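YycN protein (Bacillus subtilis, PDB 1ON0) is a homodimer-forming member of the GNAT acetyltransferase family, of unproven function but presumed to transfer acyl groups. Local coordinates at residues B[69-74]-B[98-103]; B[92-97]-B[104-109]. All blocks are in the same frame, centred on the assembly; numbering follows the deposited sequence.

Contact 1: residues B[69-74]-B[98-103]; sequences EKDIVG and EPYRGK. With SO4 (sulfate ion), chain G.
Tyr-100 lies across the backbone of residues 71-73, and its hydroxyl ends on the carboxylate of Asp-71. Tyr-100 OH donates to Asp-71 OD2 at 2.5 Å, a very short bond. OD2 sits at the edge of the ring, near its plane, while the carboxylate as a whole is turned 75° from the ring, so that the two flat groups meet almost crosswise. With CG anti to its own carbonyl carbon (chi1 -66°), the tyrosine swings over residue 73: Val-73 N lies over one ring face, and Val-73 CA comes to 3.5 Å from CD2 of Tyr-100. The Val-73 side chain crosses that of Tyr-100 at about a right angle, its CB 4.0 Å from CB of Tyr-100. Ile-72 gives only its backbone, its O approaching CE2 of Tyr-100 obliquely at 3.3 Å. Val-73 and Gly-74 form a classic beta bulge opposite Leu-65.

Beyond the tyrosine the loop turns to the sulfate, probably from the crystallisation liquor. Gly-102 N points almost straight at its O4 (3.1 Å, 179°), whereas the bond from Lys-103 N to O2 is weak. Residues 101-106 fit the R-x-x-G-x-A pattern of GNAT enzymes, whose backbone amides bind the pyrophosphate of acetyl-CoA, and the sulfate probably marks that place.

Arg-53 of the third subunit forms a salt bridge to OD2 of Asp-71, and Lys-103 reaches Glu-56 of that subunit. A phenylalanine in place of Tyr-100 would probably leave Asp-71 OD2 without its hydroxyl donor, relying on Arg-53 of the third subunit. As the model stands, a donor from the loop and a charge from the third subunit meet on one carboxylate oxygen, which would be expected to favour its ionised form.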
ATOM      1  N   GLU B  69      15.240   6.300   8.645  1.00 35.05           N
ATOM      2  CA  GLU B  69      16.683   6.348   8.569  1.00 35.28           C
ATOM      3  C   GLU B  69      17.327   5.099   8.031  1.00 36.12           C
ATOM      4  O   GLU B  69      18.546   5.017   7.968  1.00 38.73           O
ATOM      5  CB  GLU B  69      17.243   6.681   9.948  1.00 40.11           C
ATOM      6  CG  GLU B  69      16.666   7.961  10.472  1.00 41.01           C
ATOM      7  CD  GLU B  69      16.846   9.096   9.480  1.00 40.46           C
ATOM      8  OE1 GLU B  69      16.071  10.071   9.554  1.00 41.73           O
ATOM      9  OE2 GLU B  69      17.762   9.009   8.632  1.00 39.89           O
ATOM     10  N   LYS B  70      16.523   4.126   7.629  1.00 37.93           N
ATOM     11  CA  LYS B  70      17.093   2.882   7.128  1.00 38.48           C
ATOM     12  C   LYS B  70      16.631   2.549   5.719  1.00 36.85           C
ATOM     13  O   LYS B  70      17.435   2.207   4.851  1.00 39.62           O
ATOM     14  CB  LYS B  70      16.729   1.724   8.067  1.00 44.68           C
ATOM     15  CG  LYS B  70      17.909   1.097   8.815  1.00 49.08           C
ATOM     16  CD  LYS B  70      18.607  -0.011   8.008  1.00 50.53           C
ATOM     17  CE  LYS B  70      19.702  -0.695   8.838  1.00 53.17           C
ATOM     18  NZ  LYS B  70      20.312  -1.889   8.181  1.00 53.14           N
ATOM     19  N   ASP B  71      15.332   2.667   5.493  1.00 31.92           N
ATOM     20  CA  ASP B  71      14.774   2.346   4.202  1.00 28.08           C
ATOM     21  C   ASP B  71      14.793   3.477   3.192  1.00 26.86           C
ATOM     22  O   ASP B  71      14.012   4.419   3.288  1.00 26.95           O
ATOM     23  CB  ASP B  71      13.355   1.818   4.387  1.00 24.82           C
ATOM     24  CG  ASP B  71      13.325   0.541   5.206  1.00 23.08           C
ATOM     25  OD1 ASP B  71      12.931   0.579   6.386  1.00 22.40           O
ATOM     26  OD2 ASP B  71      13.725  -0.511   4.677  1.00 24.54           O
ATOM     27  N   ILE B  72      15.700   3.368   2.223  1.00 26.66           N
ATOM     28  CA  ILE B  72      15.811   4.358   1.166  1.00 26.12           C
ATOM     29  C   ILE B  72      14.950   3.854   0.015  1.00 25.02           C
ATOM     30  O   ILE B  72      15.388   3.041  -0.798  1.00 28.67           O
ATOM     31  CB  ILE B  72      17.264   4.525   0.698  1.00 23.90           C
ATOM     32  CG1 ILE B  72      18.170   4.786   1.899  1.00 22.54           C
ATOM     33  CG2 ILE B  72      17.354   5.711  -0.281  1.00 24.58           C
ATOM     34  CD1 ILE B  72      19.659   4.526   1.624  1.00 22.84           C
ATOM     35  N   VAL B  73      13.718   4.351  -0.035  1.00 24.20           N
ATOM     36  CA  VAL B  73      12.724   3.956  -1.029  1.00 22.01           C
ATOM     37  C   VAL B  73      12.998   4.341  -2.486  1.00 21.11           C
ATOM     38  O   VAL B  73      12.566   3.631  -3.412  1.00 19.34           O
ATOM     39  CB  VAL B  73      11.344   4.500  -0.633  1.00 20.10           C
ATOM     40  CG1 VAL B  73      11.016   4.072   0.795  1.00 20.15           C
ATOM     41  CG2 VAL B  73      11.318   6.017  -0.743  1.00 18.67           C
ATOM     42  N   GLY B  74      13.699   5.457  -2.684  1.00 17.92           N
ATOM     43  CA  GLY B  74      14.009   5.910  -4.029  1.00 19.96           C
ATOM     44  C   GLY B  74      14.913   7.131  -4.187  1.00 19.36           C
ATOM     45  O   GLY B  74      15.748   7.434  -3.337  1.00 21.78           O
ATOM     46  N   GLU B  98      13.133  -1.200  -6.670  1.00 34.56           N
ATOM     47  CA  GLU B  98      12.310  -2.391  -6.813  1.00 35.83           C
ATOM     48  C   GLU B  98      11.722  -2.899  -5.481  1.00 34.69           C
ATOM     49  O   GLU B  98      10.501  -3.042  -5.345  1.00 35.90           O
ATOM     50  CB  GLU B  98      13.138  -3.487  -7.517  1.00 33.66           C
ATOM     51  CG  GLU B  98      12.353  -4.377  -8.486  1.00 38.18           C
ATOM     52  CD  GLU B  98      13.234  -5.101  -9.520  1.00 39.68           C
ATOM     53  OE1 GLU B  98      13.817  -4.431 -10.404  1.00 39.16           O
ATOM     54  OE2 GLU B  98      13.337  -6.348  -9.461  1.00 42.12           O
ATOM     55  N   PRO B  99      12.570  -3.150  -4.473  1.00 25.39           N
ATOM     56  CA  PRO B  99      12.075  -3.638  -3.183  1.00 25.97           C
ATOM     57  C   PRO B  99      11.098  -2.726  -2.410  1.00 26.03           C
ATOM     58  O   PRO B  99      10.542  -3.150  -1.407  1.00 25.15           O
ATOM     59  CB  PRO B  99      13.364  -3.900  -2.399  1.00 28.99           C
ATOM     60  CG  PRO B  99      14.295  -2.873  -2.948  1.00 27.25           C
ATOM     61  CD  PRO B  99      14.031  -2.961  -4.426  1.00 29.24           C
ATOM     62  N   TYR B 100      10.880  -1.498  -2.881  1.00 22.38           N
ATOM     63  CA  TYR B 100       9.984  -0.578  -2.199  1.00 22.63           C
ATOM     64  C   TYR B 100       8.777  -0.136  -3.040  1.00 22.64           C
ATOM     65  O   TYR B 100       8.042   0.780  -2.662  1.00 21.98           O
ATOM     66  CB  TYR B 100      10.771   0.648  -1.714  1.00 25.36           C
ATOM     67  CG  TYR B 100      11.778   0.335  -0.642  1.00 26.00           C
ATOM     68  CD1 TYR B 100      11.373  -0.070   0.629  1.00 25.43           C
ATOM     69  CD2 TYR B 100      13.146   0.442  -0.892  1.00 29.29           C
ATOM     70  CE1 TYR B 100      12.304  -0.355   1.619  1.00 27.57           C
ATOM     71  CE2 TYR B 100      14.090   0.153   0.097  1.00 27.64           C
ATOM     72  CZ  TYR B 100      13.658  -0.240   1.351  1.00 28.90           C
ATOM     73  OH  TYR B 100      14.575  -0.503   2.350  1.00 29.27           O
ATOM     74  N   ARG B 101       8.591  -0.777  -4.189  1.00 26.49           N
ATOM     75  CA  ARG B 101       7.459  -0.485  -5.070  1.00 26.62           C
ATOM     76  C   ARG B 101       6.282  -1.348  -4.629  1.00 25.96           C
ATOM     77  O   ARG B 101       6.473  -2.339  -3.928  1.00 27.28           O
ATOM     78  CB  ARG B 101       7.790  -0.843  -6.519  1.00 26.11           C
ATOM     79  CG  ARG B 101       8.905  -0.051  -7.124  1.00 28.39           C
ATOM     80  CD  ARG B 101       9.244  -0.596  -8.491  1.00 28.53           C
ATOM     81  NE  ARG B 101      10.496  -0.030  -8.962  1.00 29.96           N
ATOM     82  CZ  ARG B 101      11.155  -0.445 -10.039  1.00 30.89           C
ATOM     83  NH1 ARG B 101      10.685  -1.444 -10.776  1.00 27.80           N
ATOM     84  NH2 ARG B 101      12.301   0.139 -10.373  1.00 31.65           N
ATOM     85  N   GLY B 102       5.074  -0.976  -5.052  1.00 27.22           N
ATOM     86  CA  GLY B 102       3.883  -1.737  -4.709  1.00 26.46           C
ATOM     87  C   GLY B 102       3.360  -1.508  -3.303  1.00 27.86           C
ATOM     88  O   GLY B 102       2.727  -2.389  -2.716  1.00 29.68           O
ATOM     89  N   LYS B 103       3.607  -0.318  -2.760  1.00 26.36           N
ATOM     90  CA  LYS B 103       3.169   0.007  -1.410  1.00 24.35           C
ATOM     91  C   LYS B 103       2.493   1.365  -1.371  1.00 24.04           C
ATOM     92  O   LYS B 103       1.911   1.748  -0.351  1.00 21.33           O
ATOM     93  CB  LYS B 103       4.366   0.011  -0.450  1.00 27.28           C
ATOM     94  CG  LYS B 103       5.020  -1.351  -0.221  1.00 28.87           C
ATOM     95  CD  LYS B 103       4.017  -2.373   0.312  1.00 30.74           C
ATOM     96  CE  LYS B 103       4.711  -3.655   0.738  1.00 32.70           C
ATOM     97  NZ  LYS B 103       5.610  -3.398   1.907  1.00 33.21           N
TER
HETATM   98  S   SO4 G 400       3.994   2.294  -5.849  1.00 30.84           S
HETATM   99  O1  SO4 G 400       3.121   3.245  -6.547  1.00 30.56           O
HETATM  100  O2  SO4 G 400       3.168   1.333  -5.088  1.00 33.93           O
HETATM  101  O3  SO4 G 400       4.881   3.029  -4.914  1.00 30.84           O
HETATM  102  O4  SO4 G 400       4.805   1.552  -6.814  1.00 31.32           O

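Contact 2: residues B[92-97]-B[104-109]; sequences YDFGLY and GYAKQA. With SO4 (sulfate ion), chain G.
Leu-96 pushes its CD2 methyl into the opening turn of helix 105-119, where Tyr-105 and Ala-106 make the hollow that receives it. The methyl lies 3.7 Å from CB of Tyr-105 and 3.4 Å from Ala-106 N, with the CB of Ala-106 also against it. Its other branch, CD1, faces Ala-109 more loosely, one turn further on. Two residues back along the strand, Phe-94 fills the next space: CG stands anti to the backbone N (chi1 159°), which carries the ring out to meet the helix edge-on. Its CE1 rests on CB of Ala-109 at 3.8 Å, and CZ comes to 3.6 Å from Ala-106 O, both partners lying near the ring plane. The small alanines are what let a leucine and a phenylalanine come this close, the segment axes passing 8.8 Å apart at 144°.

No hydrogen bond crosses the contact. The helix start is spent on the sulfate instead: Gly-104 N hydrogen-bonds to its O2 at 2.8 Å and Ala-106 N to its O3 at 3.0 Å. Gly-104, at the N-cap, takes backbone angles that would jam a side chain against the preceding carbonyl. Leu-96 CD2 touches O3 as well, and so forms part of the floor of the anion site.

Strand 88-96 and helix 105-119 are the first two elements of a beta-alpha-beta unit that strand 124-127 completes. On the same side Leu-65 of strand 60-66 packs against Phe-94, Leu-96 and Ala-109, while Tyr-140 of helix 134-142 touches Phe-94 as well.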
ATOM      1  N   TYR B  92      14.019  15.787 -13.638  1.00 20.76           N
ATOM      2  CA  TYR B  92      14.835  14.939 -14.493  1.00 20.30           C
ATOM      3  C   TYR B  92      14.662  13.478 -14.129  1.00 19.87           C
ATOM      4  O   TYR B  92      14.713  12.620 -14.994  1.00 21.59           O
ATOM      5  CB  TYR B  92      16.327  15.332 -14.401  1.00 20.32           C
ATOM      6  CG  TYR B  92      16.718  16.445 -15.353  1.00 21.97           C
ATOM      7  CD1 TYR B  92      16.676  16.245 -16.727  1.00 22.61           C
ATOM      8  CD2 TYR B  92      17.022  17.722 -14.887  1.00 19.77           C
ATOM      9  CE1 TYR B  92      16.904  17.284 -17.616  1.00 23.47           C
ATOM     10  CE2 TYR B  92      17.258  18.769 -15.774  1.00 20.86           C
ATOM     11  CZ  TYR B  92      17.186  18.546 -17.135  1.00 22.63           C
ATOM     12  OH  TYR B  92      17.319  19.585 -18.032  1.00 22.98           O
ATOM     13  N   ASP B  93      14.419  13.173 -12.863  1.00 15.65           N
ATOM     14  CA  ASP B  93      14.304  11.766 -12.522  1.00 16.43           C
ATOM     15  C   ASP B  93      13.595  11.534 -11.200  1.00 16.61           C
ATOM     16  O   ASP B  93      13.758  12.290 -10.246  1.00 15.07           O
ATOM     17  CB  ASP B  93      15.717  11.157 -12.509  1.00 21.77           C
ATOM     18  CG  ASP B  93      15.720   9.630 -12.526  1.00 17.70           C
ATOM     19  OD1 ASP B  93      14.787   9.023 -13.066  1.00 22.51           O
ATOM     20  OD2 ASP B  93      16.680   9.044 -12.001  1.00 21.02           O
ATOM     21  N   PHE B  94      12.789  10.485 -11.176  1.00 15.19           N
ATOM     22  CA  PHE B  94      12.023  10.120 -10.008  1.00 17.39           C
ATOM     23  C   PHE B  94      11.563   8.675 -10.085  1.00 19.07           C
ATOM     24  O   PHE B  94      11.052   8.208 -11.113  1.00 20.08           O
ATOM     25  CB  PHE B  94      10.801  11.012  -9.865  1.00 24.83           C
ATOM     26  CG  PHE B  94       9.727  10.408  -9.021  1.00 24.30           C
ATOM     27  CD1 PHE B  94       9.883  10.320  -7.647  1.00 24.41           C
ATOM     28  CD2 PHE B  94       8.580   9.877  -9.610  1.00 24.86           C
ATOM     29  CE1 PHE B  94       8.900   9.720  -6.855  1.00 24.25           C
ATOM     30  CE2 PHE B  94       7.585   9.272  -8.839  1.00 24.59           C
ATOM     31  CZ  PHE B  94       7.750   9.190  -7.457  1.00 25.66           C
ATOM     32  N   GLY B  95      11.725   7.963  -8.983  1.00 24.23           N
ATOM     33  CA  GLY B  95      11.318   6.579  -8.980  1.00 23.35           C
ATOM     34  C   GLY B  95      11.740   5.959  -7.680  1.00 24.40           C
ATOM     35  O   GLY B  95      12.471   6.563  -6.898  1.00 24.04           O
ATOM     36  N   LEU B  96      11.281   4.739  -7.456  1.00 23.58           N
ATOM     37  CA  LEU B  96      11.592   4.019  -6.246  1.00 25.34           C
ATOM     38  C   LEU B  96      12.340   2.767  -6.613  1.00 25.79           C
ATOM     39  O   LEU B  96      12.255   2.298  -7.749  1.00 27.82           O
ATOM     40  CB  LEU B  96      10.297   3.657  -5.512  1.00 25.75           C
ATOM     41  CG  LEU B  96       9.694   4.558  -4.433  1.00 25.19           C
ATOM     42  CD1 LEU B  96       9.945   6.015  -4.700  1.00 23.48           C
ATOM     43  CD2 LEU B  96       8.215   4.238  -4.362  1.00 26.11           C
ATOM     44  N   TYR B  97      13.094   2.231  -5.663  1.00 30.45           N
ATOM     45  CA  TYR B  97      13.805   0.996  -5.935  1.00 32.94           C
ATOM     46  C   TYR B  97      12.799  -0.155  -5.923  1.00 34.22           C
ATOM     47  O   TYR B  97      11.756  -0.082  -5.261  1.00 33.95           O
ATOM     48  CB  TYR B  97      14.889   0.750  -4.898  1.00 26.20           C
ATOM     49  CG  TYR B  97      15.967   1.788  -4.948  1.00 28.51           C
ATOM     50  CD1 TYR B  97      15.914   2.907  -4.122  1.00 28.12           C
ATOM     51  CD2 TYR B  97      17.026   1.674  -5.849  1.00 28.24           C
ATOM     52  CE1 TYR B  97      16.884   3.887  -4.185  1.00 30.36           C
ATOM     53  CE2 TYR B  97      18.002   2.651  -5.923  1.00 30.77           C
ATOM     54  CZ  TYR B  97      17.925   3.758  -5.085  1.00 31.02           C
ATOM     55  OH  TYR B  97      18.892   4.736  -5.145  1.00 34.02           O
ATOM     56  N   GLY B 104       2.587   2.096  -2.482  1.00 18.60           N
ATOM     57  CA  GLY B 104       1.970   3.402  -2.547  1.00 18.29           C
ATOM     58  C   GLY B 104       2.887   4.511  -2.076  1.00 20.35           C
ATOM     59  O   GLY B 104       2.441   5.637  -1.831  1.00 22.60           O
ATOM     60  N   TYR B 105       4.174   4.206  -1.933  1.00 20.78           N
ATOM     61  CA  TYR B 105       5.116   5.234  -1.500  1.00 19.99           C
ATOM     62  C   TYR B 105       5.348   6.244  -2.621  1.00 20.42           C
ATOM     63  O   TYR B 105       5.608   7.416  -2.352  1.00 23.19           O
ATOM     64  CB  TYR B 105       6.476   4.628  -1.100  1.00 15.81           C
ATOM     65  CG  TYR B 105       6.434   3.667   0.069  1.00 14.25           C
ATOM     66  CD1 TYR B 105       5.710   3.962   1.221  1.00 16.07           C
ATOM     67  CD2 TYR B 105       7.134   2.472   0.025  1.00 14.03           C
ATOM     68  CE1 TYR B 105       5.680   3.083   2.308  1.00 15.85           C
ATOM     69  CE2 TYR B 105       7.115   1.589   1.106  1.00 15.87           C
ATOM     70  CZ  TYR B 105       6.379   1.907   2.244  1.00 16.14           C
ATOM     71  OH  TYR B 105       6.327   1.028   3.302  1.00 19.96           O
ATOM     72  N   ALA B 106       5.254   5.797  -3.872  1.00 21.63           N
ATOM     73  CA  ALA B 106       5.501   6.690  -5.012  1.00 22.90           C
ATOM     74  C   ALA B 106       4.601   7.909  -4.925  1.00 24.06           C
ATOM     75  O   ALA B 106       5.084   9.039  -5.021  1.00 26.43           O
ATOM     76  CB  ALA B 106       5.281   5.966  -6.323  1.00 11.68           C
ATOM     77  N   LYS B 107       3.300   7.692  -4.745  1.00 17.44           N
ATOM     78  CA  LYS B 107       2.412   8.817  -4.625  1.00 16.01           C
ATOM     79  C   LYS B 107       2.800   9.669  -3.419  1.00 16.37           C
ATOM     80  O   LYS B 107       2.817  10.886  -3.509  1.00 17.77           O
ATOM     81  CB  LYS B 107       0.963   8.365  -4.512  1.00 22.52           C
ATOM     82  CG  LYS B 107       0.008   9.485  -4.145  1.00 24.01           C
ATOM     83  CD  LYS B 107      -1.433   9.002  -4.239  1.00 32.71           C
ATOM     84  CE  LYS B 107      -2.404   9.955  -3.543  1.00 34.12           C
ATOM     85  NZ  LYS B 107      -2.409  11.323  -4.137  1.00 39.79           N
ATOM     86  N   GLN B 108       3.108   9.050  -2.291  1.00 15.59           N
ATOM     87  CA  GLN B 108       3.485   9.841  -1.122  1.00 17.95           C
ATOM     88  C   GLN B 108       4.786  10.594  -1.388  1.00 18.75           C
ATOM     89  O   GLN B 108       4.983  11.704  -0.890  1.00 19.68           O
ATOM     90  CB  GLN B 108       3.648   8.965   0.127  1.00 20.88           C
ATOM     91  CG  GLN B 108       2.326   8.520   0.738  1.00 23.85           C
ATOM     92  CD  GLN B 108       2.510   7.592   1.926  1.00 25.78           C
ATOM     93  OE1 GLN B 108       1.558   7.310   2.660  1.00 27.44           O
ATOM     94  NE2 GLN B 108       3.742   7.116   2.128  1.00 21.96           N
ATOM     95  N   ALA B 109       5.671   9.986  -2.171  1.00 20.48           N
ATOM     96  CA  ALA B 109       6.947  10.609  -2.502  1.00 21.35           C
ATOM     97  C   ALA B 109       6.691  11.810  -3.397  1.00 23.95           C
ATOM     98  O   ALA B 109       7.459  12.772  -3.402  1.00 24.08           O
ATOM     99  CB  ALA B 109       7.839   9.616  -3.212  1.00 19.66           C
TER
HETATM  100  S   SO4 G 400       3.994   2.294  -5.849  1.00 30.84           S
HETATM  101  O1  SO4 G 400       3.121   3.245  -6.547  1.00 30.56           O
HETATM  102  O2  SO4 G 400       3.168   1.333  -5.088  1.00 33.93           O
HETATM  103  O3  SO4 G 400       4.881   3.029  -4.914  1.00 30.84           O
HETATM  104  O4  SO4 G 400       4.805   1.552  -6.814  1.00 31.32           O

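How the contacts relate
From the N terminus the chain reaches 69-74 first, as it enters strand 72-79, then returns along antiparallel strand 88-96, which holds 92-97. Loop 98-103 then comes back to 69-74, closing contact 1, and helix start 104-109 packs on 92-97, closing the much shorter loop of contact 2. The two cross, since their segments alternate. They also touch: Val-73 O meets Tyr-97 N at 2.7 Å, and Arg-101 NE bonds to Leu-96 O. Together they tie two neighbouring strands to the loop and helix that follow, and the loop and helix start share one sulfate between them. Both also border the third subunit.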